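Pseudopodium-enriched atypical kinase 1 (Homo sapiens, PDB 6BHC) probably works as a non-catalytic signalling scaffold, being a pseudokinase with an unusual catalytic cleft that dimerizes in a mode new to the kinase fold. Local coordinates at residues Y176-V180 and E288-L292; D260-L264 and N294-E298; A71-T75 and L132-E136. The protein carries 1 engineered substitution. All coordinates share one frame; numbering follows the deposited sequence.

The three contacts illustrate how one kinase fold matches chemistry to place. Contact 1 is buried between helix 173-194 and the C-terminal end of helix 277-289 in the helical lobe, whereas contact 2 is only partly buried, about 18 Å away between centres, where an activation-segment loop meets the start of helix 295-298. The two touch through a Glu288-Arg263 salt bridge, and helix 277-289 leads on to helix 295-298. Contact 3, also buried though farther from the chain centre than contact 1, stands apart in the sheet-built lobe. Contacts 1 and 3 combine apolar packing with a tyrosine hydroxyl given to a backbone carbonyl; contact 2 relies on weak hydrogen bonds of an asparagine side-chain amide.

Contact 1 (Y176-V180 and E288-L292); sequences YERQV and EMLHL
A Schellman motif ends helix 277-289, the αF helix of the kinase helical lobe, and Tyr176 of the αE helix 173-194 docks on the carbonyl of Met289 in its last turn. In the motif His291 takes positive phi and its N returns to Glu288 O. Tyr176 carries CG opposite its own backbone N (chi1 175°), which sends the phenol across the gap between the helices; its OH then donates to Met289 O at 2.6 Å. The acceptor sits at the ring's edge, in the ring plane, and the donor lies in the carbonyl plane at a C=O...O angle of 156°. Beside this bond, His291 CE1 comes within 3.2 Å of Tyr176 OH, the two rings meeting obliquely with planes at 32°. The imidazole is held by bonds to Val162 O and His169, so its rotation is fixed. Next to the polar pair the packing is apolar: Met289, bent at chi3, brings CE to 3.8 Å from Val180 CG1, the two side chains running past each other in opposite directions. Glu177, its carboxylate engaged by Ser319, Ser322 and His169, turns its outer chain to Leu290, whose CD2 rests 4.0 Å from Glu177 CG, the side chains crossing at about a right angle.

Contact 2 (D260-L264 and N294-E298); sequences DQSRL and NPFDE
Asn294 and Ser262 supply the hydrogen bonding, and it is weak but well aimed: Asn294 ND2 donates to Ser262 O at 3.3 Å, with an N-H...O angle of 174°. The other end of the same amide works within its own segment, where Asn294 OD1 accepts weakly from Phe296 N. A chi2 of 4° explains the division, for it keeps OD1 on the CA side, facing the helix start, and turns ND2 outward to the loop. ND2 also gives a weak bond to Asp297 OD2, and Ser262 OG bonds back to Arg259 O. Asn294 is thus the N-cap of helix 295-298, the short helix that follows αF in the kinase fold, and its partner loop 260-264 belongs to the activation segment just ahead of the APE motif. With an alanine here, Ser262 O would probably lose its amide partner and Phe296 N its cap, leaving the loop freer to shift. Van der Waals contacts come next: Ser262 CB lies 3.8 Å from Asp297 OD1, Phe296 CD2 reaches 4.0 Å from Ser262 O, and Arg263 CG passes 4.3 Å from Asn294 ND2. Charge enters through the Arg263-Glu288 salt bridge and through Lys303, in cation-pi contact with the Phe296 ring.

Contact 3 (A71-T75 and L132-E136); sequences AVYYT and LLPWE
Tyr74 and Trp135 are the flat groups here, and they are used differently. The phenol ring of Tyr74 presents its edge: Leu132 O lies near the ring plane, where the OH meets it. The indole of Trp135 has one face covered by Leu133 CB, which sits 4.0 Å above the plane and over its centre, while Val72 CG1 lies 4.3 Å from Trp135 CH2, set obliquely to the ring. Both aromatics serve to join strand 71-78, the β2 strand of the kinase sheet-built lobe, to the loop that links β4 (strand 123-128) with β5 (strand 143-150). The loop carries a type I turn from Leu133 to Glu136, closed by a weak backbone bond.

The polar link is a single one. Tyr74 OH donates to Leu132 O at 2.5 Å, in the carbonyl plane and on a lone pair, with a C=O...O angle of 119°. Around the hydroxyl the same leucine packs closely, Leu132 CB at 3.6 Å from Tyr74 OH and Leu132 CD2 at 3.9 Å from Tyr74 CZ, so the residue that accepts the bond also packs against the hydroxyl. Val72 forms the second patch. Its CG1 sits between the backbone N and the carbonyl carbon (chi1 68°) and faces Leu133 CD2 at 4.1 Å, the two side chains crossing at about a right angle. Val72 and Leu133 both also rest on Ile90 of the neighbouring strand 85-91.

The chemistry implies that apolar contact, aromatic as well as aliphatic, supplies most of the junction, whereas direction comes from one buried hydroxyl, whose proton is spent on the loop backbone; because the acceptor is a main-chain carbonyl, the bond itself does not use the Leu132 side chain.

Contact 1 (Y176-V180 and E288-L292)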
ATOM      1  N   TYR A 176      -1.774  -1.516  28.904  1.00 25.01           N
ATOM      2  CA  TYR A 176      -3.181  -1.476  29.291  1.00 20.68           C
ATOM      3  C   TYR A 176      -3.764  -0.078  29.120  1.00 24.34           C
ATOM      4  O   TYR A 176      -4.863   0.082  28.577  1.00 29.22           O
ATOM      5  CB  TYR A 176      -3.361  -1.953  30.734  1.00 19.06           C
ATOM      6  CG  TYR A 176      -4.792  -1.807  31.206  1.00 22.63           C
ATOM      7  CD1 TYR A 176      -5.765  -2.722  30.821  1.00 23.71           C
ATOM      8  CD2 TYR A 176      -5.177  -0.742  32.010  1.00 21.16           C
ATOM      9  CE1 TYR A 176      -7.076  -2.584  31.233  1.00 23.11           C
ATOM     10  CE2 TYR A 176      -6.485  -0.598  32.428  1.00 25.65           C
ATOM     11  CZ  TYR A 176      -7.431  -1.523  32.038  1.00 26.34           C
ATOM     12  OH  TYR A 176      -8.737  -1.386  32.449  1.00 27.32           O
ATOM     13  N   GLU A 177      -3.046   0.949  29.583  1.00 24.35           N
ATOM     14  CA  GLU A 177      -3.580   2.304  29.506  1.00 27.56           C
ATOM     15  C   GLU A 177      -3.609   2.835  28.078  1.00 28.61           C
ATOM     16  O   GLU A 177      -4.345   3.788  27.804  1.00 27.50           O
ATOM     17  CB  GLU A 177      -2.778   3.241  30.413  1.00 21.83           C
ATOM     18  CG  GLU A 177      -2.851   2.859  31.889  1.00 25.56           C
ATOM     19  CD  GLU A 177      -2.421   3.977  32.823  1.00 32.85           C
ATOM     20  OE1 GLU A 177      -2.071   5.073  32.334  1.00 27.96           O
ATOM     21  OE2 GLU A 177      -2.439   3.759  34.052  1.00 33.32           O
ATOM     22  N   ARG A 178      -2.833   2.243  27.166  1.00 23.58           N
ATOM     23  CA  ARG A 178      -2.985   2.587  25.756  1.00 21.62           C
ATOM     24  C   ARG A 178      -4.261   1.982  25.184  1.00 24.47           C
ATOM     25  O   ARG A 178      -4.966   2.634  24.404  1.00 20.57           O
ATOM     26  CB  ARG A 178      -1.763   2.132  24.956  1.00 19.08           C
ATOM     27  CG  ARG A 178      -1.834   2.516  23.482  1.00 25.25           C
ATOM     28  CD  ARG A 178      -0.546   2.214  22.729  1.00 22.53           C
ATOM     29  NE  ARG A 178      -0.645   2.638  21.335  1.00 23.99           N
ATOM     30  CZ  ARG A 178      -0.317   3.848  20.894  1.00 27.38           C
ATOM     31  NH1 ARG A 178       0.144   4.764  21.736  1.00 19.73           N
ATOM     32  NH2 ARG A 178      -0.445   4.148  19.610  1.00 21.11           N
ATOM     33  N   GLN A 179      -4.576   0.737  25.559  1.00 24.45           N
ATOM     34  CA  GLN A 179      -5.849   0.145  25.153  1.00 19.02           C
ATOM     35  C   GLN A 179      -7.028   0.950  25.679  1.00 20.22           C
ATOM     36  O   GLN A 179      -8.063   1.044  25.009  1.00 29.43           O
ATOM     37  CB  GLN A 179      -5.951  -1.301  25.643  1.00 17.57           C
ATOM     38  CG  GLN A 179      -4.879  -2.239  25.116  1.00 27.67           C
ATOM     39  CD  GLN A 179      -5.069  -3.661  25.613  1.00 52.03           C
ATOM     40  OE1 GLN A 179      -6.007  -4.349  25.213  1.00 67.47           O
ATOM     41  NE2 GLN A 179      -4.183  -4.102  26.497  1.00 50.02           N
ATOM     42  N   VAL A 180      -6.894   1.529  26.875  1.00 18.79           N
ATOM     43  CA  VAL A 180      -7.954   2.374  27.414  1.00 24.59           C
ATOM     44  C   VAL A 180      -8.175   3.586  26.518  1.00 25.08           C
ATOM     45  O   VAL A 180      -9.316   3.943  26.204  1.00 27.13           O
ATOM     46  CB  VAL A 180      -7.625   2.781  28.864  1.00 17.34           C
ATOM     47  CG1 VAL A 180      -8.557   3.885  29.336  1.00 16.35           C
ATOM     48  CG2 VAL A 180      -7.725   1.575  29.781  1.00 15.99           C
ATOM     49  N   GLU A 288     -13.021   4.620  36.100  1.00 19.17           N
ATOM     50  CA  GLU A 288     -13.391   3.216  36.258  1.00 25.56           C
ATOM     51  C   GLU A 288     -12.543   2.310  35.372  1.00 24.09           C
ATOM     52  O   GLU A 288     -12.123   1.230  35.805  1.00 26.68           O
ATOM     53  CB  GLU A 288     -14.879   3.034  35.960  1.00 23.64           C
ATOM     54  CG  GLU A 288     -15.785   3.741  36.961  1.00 39.11           C
ATOM     55  CD  GLU A 288     -17.262   3.550  36.667  1.00 43.41           C
ATOM     56  OE1 GLU A 288     -17.635   3.486  35.477  1.00 45.20           O
ATOM     57  OE2 GLU A 288     -18.051   3.463  37.632  1.00 49.69           O
ATOM     58  N   MET A 289     -12.278   2.730  34.134  1.00 20.36           N
ATOM     59  CA  MET A 289     -11.415   1.949  33.255  1.00 22.97           C
ATOM     60  C   MET A 289      -9.985   1.867  33.772  1.00 32.49           C
ATOM     61  O   MET A 289      -9.265   0.924  33.424  1.00 31.95           O
ATOM     62  CB  MET A 289     -11.428   2.535  31.844  1.00 28.07           C
ATOM     63  CG  MET A 289     -12.774   2.412  31.151  1.00 42.39           C
ATOM     64  SD  MET A 289     -12.735   2.971  29.440  1.00 38.71           S
ATOM     65  CE  MET A 289     -11.653   1.746  28.709  1.00 42.52           C
ATOM     66  N   LEU A 290      -9.557   2.827  34.591  1.00 21.68           N
ATOM     67  CA  LEU A 290      -8.254   2.775  35.236  1.00 27.51           C
ATOM     68  C   LEU A 290      -8.308   2.091  36.597  1.00 26.16           C
ATOM     69  O   LEU A 290      -7.427   2.322  37.433  1.00 29.83           O
ATOM     70  CB  LEU A 290      -7.678   4.185  35.370  1.00 17.15           C
ATOM     71  CG  LEU A 290      -7.400   4.876  34.035  1.00 26.26           C
ATOM     72  CD1 LEU A 290      -6.883   6.286  34.259  1.00 25.27           C
ATOM     73  CD2 LEU A 290      -6.419   4.062  33.201  1.00 25.95           C
ATOM     74  N   HIS A 291      -9.328   1.262  36.832  1.00 21.76           N
ATOM     75  CA  HIS A 291      -9.478   0.495  38.069  1.00 25.53           C
ATOM     76  C   HIS A 291      -9.566   1.400  39.293  1.00 24.49           C
ATOM     77  O   HIS A 291      -9.099   1.049  40.380  1.00 27.73           O
ATOM     78  CB  HIS A 291      -8.350  -0.528  38.223  1.00 22.55           C
ATOM     79  CG  HIS A 291      -8.321  -1.551  37.131  1.00 26.12           C
ATOM     80  ND1 HIS A 291      -7.441  -1.487  36.074  1.00 26.21           N
ATOM     81  CD2 HIS A 291      -9.084  -2.650  36.919  1.00 25.59           C
ATOM     82  CE1 HIS A 291      -7.652  -2.510  35.264  1.00 21.63           C
ATOM     83  NE2 HIS A 291      -8.644  -3.231  35.754  1.00 27.66           N
ATOM     84  N   LEU A 292     -10.171   2.566  39.126  1.00 26.36           N
ATOM     85  CA  LEU A 292     -10.454   3.470  40.223  1.00 35.98           C
ATOM     86  C   LEU A 292     -11.960   3.573  40.434  1.00 33.47           C
ATOM     87  O   LEU A 292     -12.735   3.385  39.491  1.00 40.55           O
ATOM     88  CB  LEU A 292      -9.882   4.866  39.950  1.00 35.10           C
ATOM     89  CG  LEU A 292      -8.388   4.931  39.630  1.00 31.62           C
ATOM     90  CD1 LEU A 292      -7.991   6.341  39.224  1.00 34.46           C
ATOM     91  CD2 LEU A 292      -7.568   4.458  40.820  1.00 26.35           C
TER

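Contact 2 (D260-L264 and N294-E298)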
ATOM      1  N   ASP A 260     -28.034   6.105  41.683  1.00112.46           N
ATOM      2  CA  ASP A 260     -28.212   6.456  40.281  1.00120.36           C
ATOM      3  C   ASP A 260     -27.774   7.883  39.979  1.00107.86           C
ATOM      4  O   ASP A 260     -27.351   8.170  38.851  1.00107.32           O
ATOM      5  CB  ASP A 260     -29.679   6.268  39.875  1.00138.53           C
ATOM      6  CG  ASP A 260     -29.883   6.309  38.371  1.00149.38           C
ATOM      7  OD1 ASP A 260     -28.903   6.108  37.629  1.00152.05           O
ATOM      8  OD2 ASP A 260     -31.031   6.534  37.933  1.00154.19           O
ATOM      9  N   GLN A 261     -27.857   8.782  40.962  1.00 95.58           N
ATOM     10  CA  GLN A 261     -27.433  10.163  40.773  1.00 81.30           C
ATOM     11  C   GLN A 261     -25.920  10.332  40.808  1.00 70.87           C
ATOM     12  O   GLN A 261     -25.431  11.432  40.527  1.00 66.86           O
ATOM     13  CB  GLN A 261     -28.070  11.059  41.837  1.00 81.74           C
ATOM     14  CG  GLN A 261     -29.586  11.124  41.768  1.00 81.29           C
ATOM     15  CD  GLN A 261     -30.184  11.917  42.914  1.00 87.52           C
ATOM     16  OE1 GLN A 261     -29.503  12.226  43.891  1.00 86.76           O
ATOM     17  NE2 GLN A 261     -31.466  12.250  42.799  1.00 88.74           N
ATOM     18  N   SER A 262     -25.171   9.278  41.143  1.00 65.50           N
ATOM     19  CA  SER A 262     -23.717   9.375  41.149  1.00 67.14           C
ATOM     20  C   SER A 262     -23.149   9.565  39.750  1.00 56.12           C
ATOM     21  O   SER A 262     -21.986   9.962  39.615  1.00 50.86           O
ATOM     22  CB  SER A 262     -23.106   8.130  41.795  1.00 66.73           C
ATOM     23  OG  SER A 262     -23.345   6.977  41.005  1.00 68.83           O
ATOM     24  N   ARG A 263     -23.939   9.295  38.710  1.00 58.92           N
ATOM     25  CA  ARG A 263     -23.516   9.477  37.328  1.00 54.11           C
ATOM     26  C   ARG A 263     -24.279  10.600  36.636  1.00 56.53           C
ATOM     27  O   ARG A 263     -24.273  10.682  35.404  1.00 61.53           O
ATOM     28  CB  ARG A 263     -23.673   8.169  36.553  1.00 52.47           C
ATOM     29  CG  ARG A 263     -22.902   7.007  37.151  1.00 55.53           C
ATOM     30  CD  ARG A 263     -23.068   5.746  36.323  1.00 56.96           C
ATOM     31  NE  ARG A 263     -22.296   4.639  36.875  1.00 65.27           N
ATOM     32  CZ  ARG A 263     -21.032   4.380  36.558  1.00 64.37           C
ATOM     33  NH1 ARG A 263     -20.393   5.149  35.686  1.00 46.94           N
ATOM     34  NH2 ARG A 263     -20.405   3.351  37.113  1.00 69.60           N
ATOM     35  N   LEU A 264     -24.939  11.463  37.401  1.00 52.23           N
ATOM     36  CA  LEU A 264     -25.665  12.600  36.856  1.00 50.78           C
ATOM     37  C   LEU A 264     -24.824  13.862  36.984  1.00 47.43           C
ATOM     38  O   LEU A 264     -24.216  14.112  38.029  1.00 46.20           O
ATOM     39  CB  LEU A 264     -27.003  12.792  37.572  1.00 56.01           C
ATOM     40  CG  LEU A 264     -28.039  11.683  37.401  1.00 61.52           C
ATOM     41  CD1 LEU A 264     -29.332  12.055  38.116  1.00 72.87           C
ATOM     42  CD2 LEU A 264     -28.284  11.411  35.923  1.00 62.65           C
ATOM     43  N   ASN A 294     -15.705   5.315  41.081  1.00 37.26           N
ATOM     44  CA  ASN A 294     -16.404   6.517  40.665  1.00 30.61           C
ATOM     45  C   ASN A 294     -16.010   7.671  41.587  1.00 28.89           C
ATOM     46  O   ASN A 294     -16.198   7.567  42.809  1.00 36.71           O
ATOM     47  CB  ASN A 294     -17.914   6.275  40.708  1.00 38.89           C
ATOM     48  CG  ASN A 294     -18.731   7.482  40.263  1.00 38.92           C
ATOM     49  OD1 ASN A 294     -18.193   8.508  39.850  1.00 32.34           O
ATOM     50  ND2 ASN A 294     -20.050   7.353  40.339  1.00 39.44           N
ATOM     51  N   PRO A 295     -15.449   8.760  41.055  1.00 30.93           N
ATOM     52  CA  PRO A 295     -14.973   9.852  41.925  1.00 33.55           C
ATOM     53  C   PRO A 295     -16.028  10.388  42.872  1.00 41.16           C
ATOM     54  O   PRO A 295     -15.688  10.869  43.962  1.00 48.37           O
ATOM     55  CB  PRO A 295     -14.530  10.924  40.920  1.00 32.17           C
ATOM     56  CG  PRO A 295     -14.211  10.175  39.684  1.00 31.64           C
ATOM     57  CD  PRO A 295     -15.148   9.008  39.635  1.00 23.79           C
ATOM     58  N   PHE A 296     -17.300  10.323  42.490  1.00 35.58           N
ATOM     59  CA  PHE A 296     -18.393  10.784  43.331  1.00 40.85           C
ATOM     60  C   PHE A 296     -18.917   9.691  44.251  1.00 55.13           C
ATOM     61  O   PHE A 296     -19.907   9.910  44.958  1.00 59.80           O
ATOM     62  CB  PHE A 296     -19.509  11.351  42.453  1.00 35.97           C
ATOM     63  CG  PHE A 296     -19.028  12.398  41.489  1.00 35.69           C
ATOM     64  CD1 PHE A 296     -18.949  13.727  41.872  1.00 31.14           C
ATOM     65  CD2 PHE A 296     -18.625  12.048  40.209  1.00 29.03           C
ATOM     66  CE1 PHE A 296     -18.494  14.690  40.994  1.00 39.42           C
ATOM     67  CE2 PHE A 296     -18.166  13.006  39.325  1.00 31.82           C
ATOM     68  CZ  PHE A 296     -18.100  14.329  39.718  1.00 42.01           C
ATOM     69  N   ASP A 297     -18.276   8.523  44.249  1.00 58.46           N
ATOM     70  CA  ASP A 297     -18.459   7.518  45.288  1.00 66.95           C
ATOM     71  C   ASP A 297     -17.294   7.460  46.264  1.00 73.39           C
ATOM     72  O   ASP A 297     -17.499   7.123  47.435  1.00 69.94           O
ATOM     73  CB  ASP A 297     -18.655   6.130  44.668  1.00 64.96           C
ATOM     74  CG  ASP A 297     -20.013   5.966  44.022  1.00 68.60           C
ATOM     75  OD1 ASP A 297     -21.000   6.512  44.555  1.00 76.97           O
ATOM     76  OD2 ASP A 297     -20.091   5.285  42.977  1.00 67.76           O
ATOM     77  N   GLU A 298     -16.078   7.777  45.810  1.00 73.38           N
ATOM     78  CA  GLU A 298     -14.937   7.832  46.719  1.00 77.26           C
ATOM     79  C   GLU A 298     -14.971   9.096  47.568  1.00 71.53           C
ATOM     80  O   GLU A 298     -14.634   9.064  48.758  1.00 75.26           O
ATOM     81  CB  GLU A 298     -13.634   7.748  45.925  1.00 82.22           C
ATOM     82  CG  GLU A 298     -12.371   7.887  46.761  1.00 85.84           C
ATOM     83  CD  GLU A 298     -11.111   7.804  45.925  1.00 83.64           C
ATOM     84  OE1 GLU A 298     -11.228   7.681  44.688  1.00 86.49           O
ATOM     85  OE2 GLU A 298     -10.006   7.861  46.504  1.00 82.77           O
TER

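Contact 3 (A71-T75 and L132-E136)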
ATOM      1  N   ALA A  71     -29.404  -6.667  28.518  1.00 33.28           N
ATOM      2  CA  ALA A  71     -29.813  -7.911  27.883  1.00 35.47           C
ATOM      3  C   ALA A  71     -28.746  -8.972  28.097  1.00 42.52           C
ATOM      4  O   ALA A  71     -27.660  -8.703  28.616  1.00 33.10           O
ATOM      5  CB  ALA A  71     -30.072  -7.708  26.388  1.00 32.45           C
ATOM      6  N   VAL A  72     -29.080 -10.191  27.682  1.00 39.94           N
ATOM      7  CA  VAL A  72     -28.146 -11.306  27.630  1.00 33.70           C
ATOM      8  C   VAL A  72     -27.999 -11.719  26.172  1.00 32.99           C
ATOM      9  O   VAL A  72     -28.938 -11.600  25.378  1.00 32.93           O
ATOM     10  CB  VAL A  72     -28.617 -12.485  28.517  1.00 35.15           C
ATOM     11  CG1 VAL A  72     -29.881 -13.124  27.953  1.00 41.92           C
ATOM     12  CG2 VAL A  72     -27.514 -13.510  28.686  1.00 35.60           C
ATOM     13  N   TYR A  73     -26.804 -12.180  25.812  1.00 37.20           N
ATOM     14  CA  TYR A  73     -26.468 -12.491  24.429  1.00 32.12           C
ATOM     15  C   TYR A  73     -26.135 -13.967  24.273  1.00 33.07           C
ATOM     16  O   TYR A  73     -25.460 -14.556  25.124  1.00 33.77           O
ATOM     17  CB  TYR A  73     -25.282 -11.656  23.942  1.00 30.99           C
ATOM     18  CG  TYR A  73     -25.604 -10.204  23.694  1.00 36.00           C
ATOM     19  CD1 TYR A  73     -26.080  -9.780  22.459  1.00 33.42           C
ATOM     20  CD2 TYR A  73     -25.422  -9.253  24.690  1.00 37.94           C
ATOM     21  CE1 TYR A  73     -26.366  -8.449  22.225  1.00 35.27           C
ATOM     22  CE2 TYR A  73     -25.707  -7.921  24.465  1.00 29.36           C
ATOM     23  CZ  TYR A  73     -26.179  -7.525  23.233  1.00 30.31           C
ATOM     24  OH  TYR A  73     -26.465  -6.200  23.004  1.00 28.46           O
ATOM     25  N   TYR A  74     -26.595 -14.551  23.168  1.00 33.34           N
ATOM     26  CA  TYR A  74     -26.293 -15.933  22.824  1.00 34.42           C
ATOM     27  C   TYR A  74     -25.952 -16.012  21.345  1.00 34.18           C
ATOM     28  O   TYR A  74     -26.692 -15.486  20.509  1.00 33.87           O
ATOM     29  CB  TYR A  74     -27.474 -16.861  23.133  1.00 35.74           C
ATOM     30  CG  TYR A  74     -27.750 -17.068  24.603  1.00 39.75           C
ATOM     31  CD1 TYR A  74     -28.598 -16.216  25.297  1.00 41.62           C
ATOM     32  CD2 TYR A  74     -27.176 -18.126  25.294  1.00 37.60           C
ATOM     33  CE1 TYR A  74     -28.859 -16.405  26.642  1.00 46.89           C
ATOM     34  CE2 TYR A  74     -27.430 -18.326  26.637  1.00 43.11           C
ATOM     35  CZ  TYR A  74     -28.271 -17.461  27.306  1.00 45.76           C
ATOM     36  OH  TYR A  74     -28.527 -17.654  28.644  1.00 45.30           O
ATOM     37  N   THR A  75     -24.838 -16.663  21.026  1.00 36.97           N
ATOM     38  CA  THR A  75     -24.525 -16.952  19.635  1.00 41.63           C
ATOM     39  C   THR A  75     -25.511 -17.977  19.091  1.00 42.84           C
ATOM     40  O   THR A  75     -25.862 -18.943  19.773  1.00 37.41           O
ATOM     41  CB  THR A  75     -23.094 -17.472  19.501  1.00 37.27           C
ATOM     42  OG1 THR A  75     -22.961 -18.698  20.230  1.00 43.00           O
ATOM     43  CG2 THR A  75     -22.109 -16.457  20.052  1.00 33.89           C
ATOM     44  N   LEU A 132     -32.352 -19.634  30.616  1.00 50.20           N
ATOM     45  CA  LEU A 132     -31.436 -18.792  29.856  1.00 52.66           C
ATOM     46  C   LEU A 132     -31.237 -17.433  30.513  1.00 62.33           C
ATOM     47  O   LEU A 132     -30.174 -16.822  30.355  1.00 60.65           O
ATOM     48  CB  LEU A 132     -31.952 -18.610  28.427  1.00 50.77           C
ATOM     49  CG  LEU A 132     -32.070 -19.873  27.572  1.00 53.41           C
ATOM     50  CD1 LEU A 132     -32.739 -19.547  26.245  1.00 47.94           C
ATOM     51  CD2 LEU A 132     -30.694 -20.485  27.359  1.00 51.66           C
ATOM     52  N   LEU A 133     -32.234 -16.953  31.251  1.00 66.55           N
ATOM     53  CA  LEU A 133     -32.172 -15.634  31.863  1.00 70.94           C
ATOM     54  C   LEU A 133     -31.583 -15.739  33.262  1.00 71.04           C
ATOM     55  O   LEU A 133     -32.127 -16.476  34.097  1.00 75.00           O
ATOM     56  CB  LEU A 133     -33.553 -15.013  31.932  1.00 76.50           C
ATOM     57  CG  LEU A 133     -34.302 -14.972  30.603  1.00 81.64           C
ATOM     58  CD1 LEU A 133     -35.698 -14.419  30.802  1.00 87.09           C
ATOM     59  CD2 LEU A 133     -33.530 -14.146  29.587  1.00 81.93           C
ATOM     60  N   PRO A 134     -30.487 -15.039  33.561  1.00 67.35           N
ATOM     61  CA  PRO A 134     -29.928 -15.115  34.918  1.00 68.05           C
ATOM     62  C   PRO A 134     -30.812 -14.468  35.968  1.00 76.47           C
ATOM     63  O   PRO A 134     -30.758 -14.872  37.136  1.00 83.07           O
ATOM     64  CB  PRO A 134     -28.582 -14.384  34.789  1.00 61.59           C
ATOM     65  CG  PRO A 134     -28.297 -14.339  33.317  1.00 60.75           C
ATOM     66  CD  PRO A 134     -29.630 -14.268  32.648  1.00 59.05           C
ATOM     67  N   TRP A 135     -31.626 -13.482  35.595  1.00 78.51           N
ATOM     68  CA  TRP A 135     -32.460 -12.757  36.546  1.00 79.12           C
ATOM     69  C   TRP A 135     -33.815 -13.416  36.776  1.00 86.02           C
ATOM     70  O   TRP A 135     -34.707 -12.784  37.350  1.00 88.99           O
ATOM     71  CB  TRP A 135     -32.659 -11.310  36.078  1.00 71.55           C
ATOM     72  CG  TRP A 135     -33.388 -11.189  34.771  1.00 68.68           C
ATOM     73  CD1 TRP A 135     -34.739 -11.147  34.585  1.00 69.58           C
ATOM     74  CD2 TRP A 135     -32.800 -11.091  33.468  1.00 67.69           C
ATOM     75  NE1 TRP A 135     -35.030 -11.031  33.248  1.00 67.41           N
ATOM     76  CE2 TRP A 135     -33.857 -10.995  32.540  1.00 66.69           C
ATOM     77  CE3 TRP A 135     -31.485 -11.076  32.996  1.00 66.01           C
ATOM     78  CZ2 TRP A 135     -33.637 -10.885  31.168  1.00 64.12           C
ATOM     79  CZ3 TRP A 135     -31.269 -10.967  31.633  1.00 62.92           C
ATOM     80  CH2 TRP A 135     -32.340 -10.874  30.736  1.00 61.81           C
ATOM     81  N   GLU A 136     -33.988 -14.666  36.348  1.00 92.26           N
ATOM     82  CA  GLU A 136     -35.248 -15.376  36.536  1.00102.41           C
ATOM     83  C   GLU A 136     -35.013 -16.711  37.235  1.00107.46           C
ATOM     84  O   GLU A 136     -33.904 -16.984  37.706  1.00109.14           O
ATOM     85  CB  GLU A 136     -35.946 -15.594  35.191  1.00103.98           C
ATOM     86  CG  GLU A 136     -36.481 -14.327  34.533  1.00107.79           C
ATOM     87  CD  GLU A 136     -37.978 -14.161  34.716  1.00113.45           C
ATOM     88  OE1 GLU A 136     -38.420 -13.954  35.866  1.00117.85           O
ATOM     89  OE2 GLU A 136     -38.715 -14.249  33.711  1.00113.15           O
TER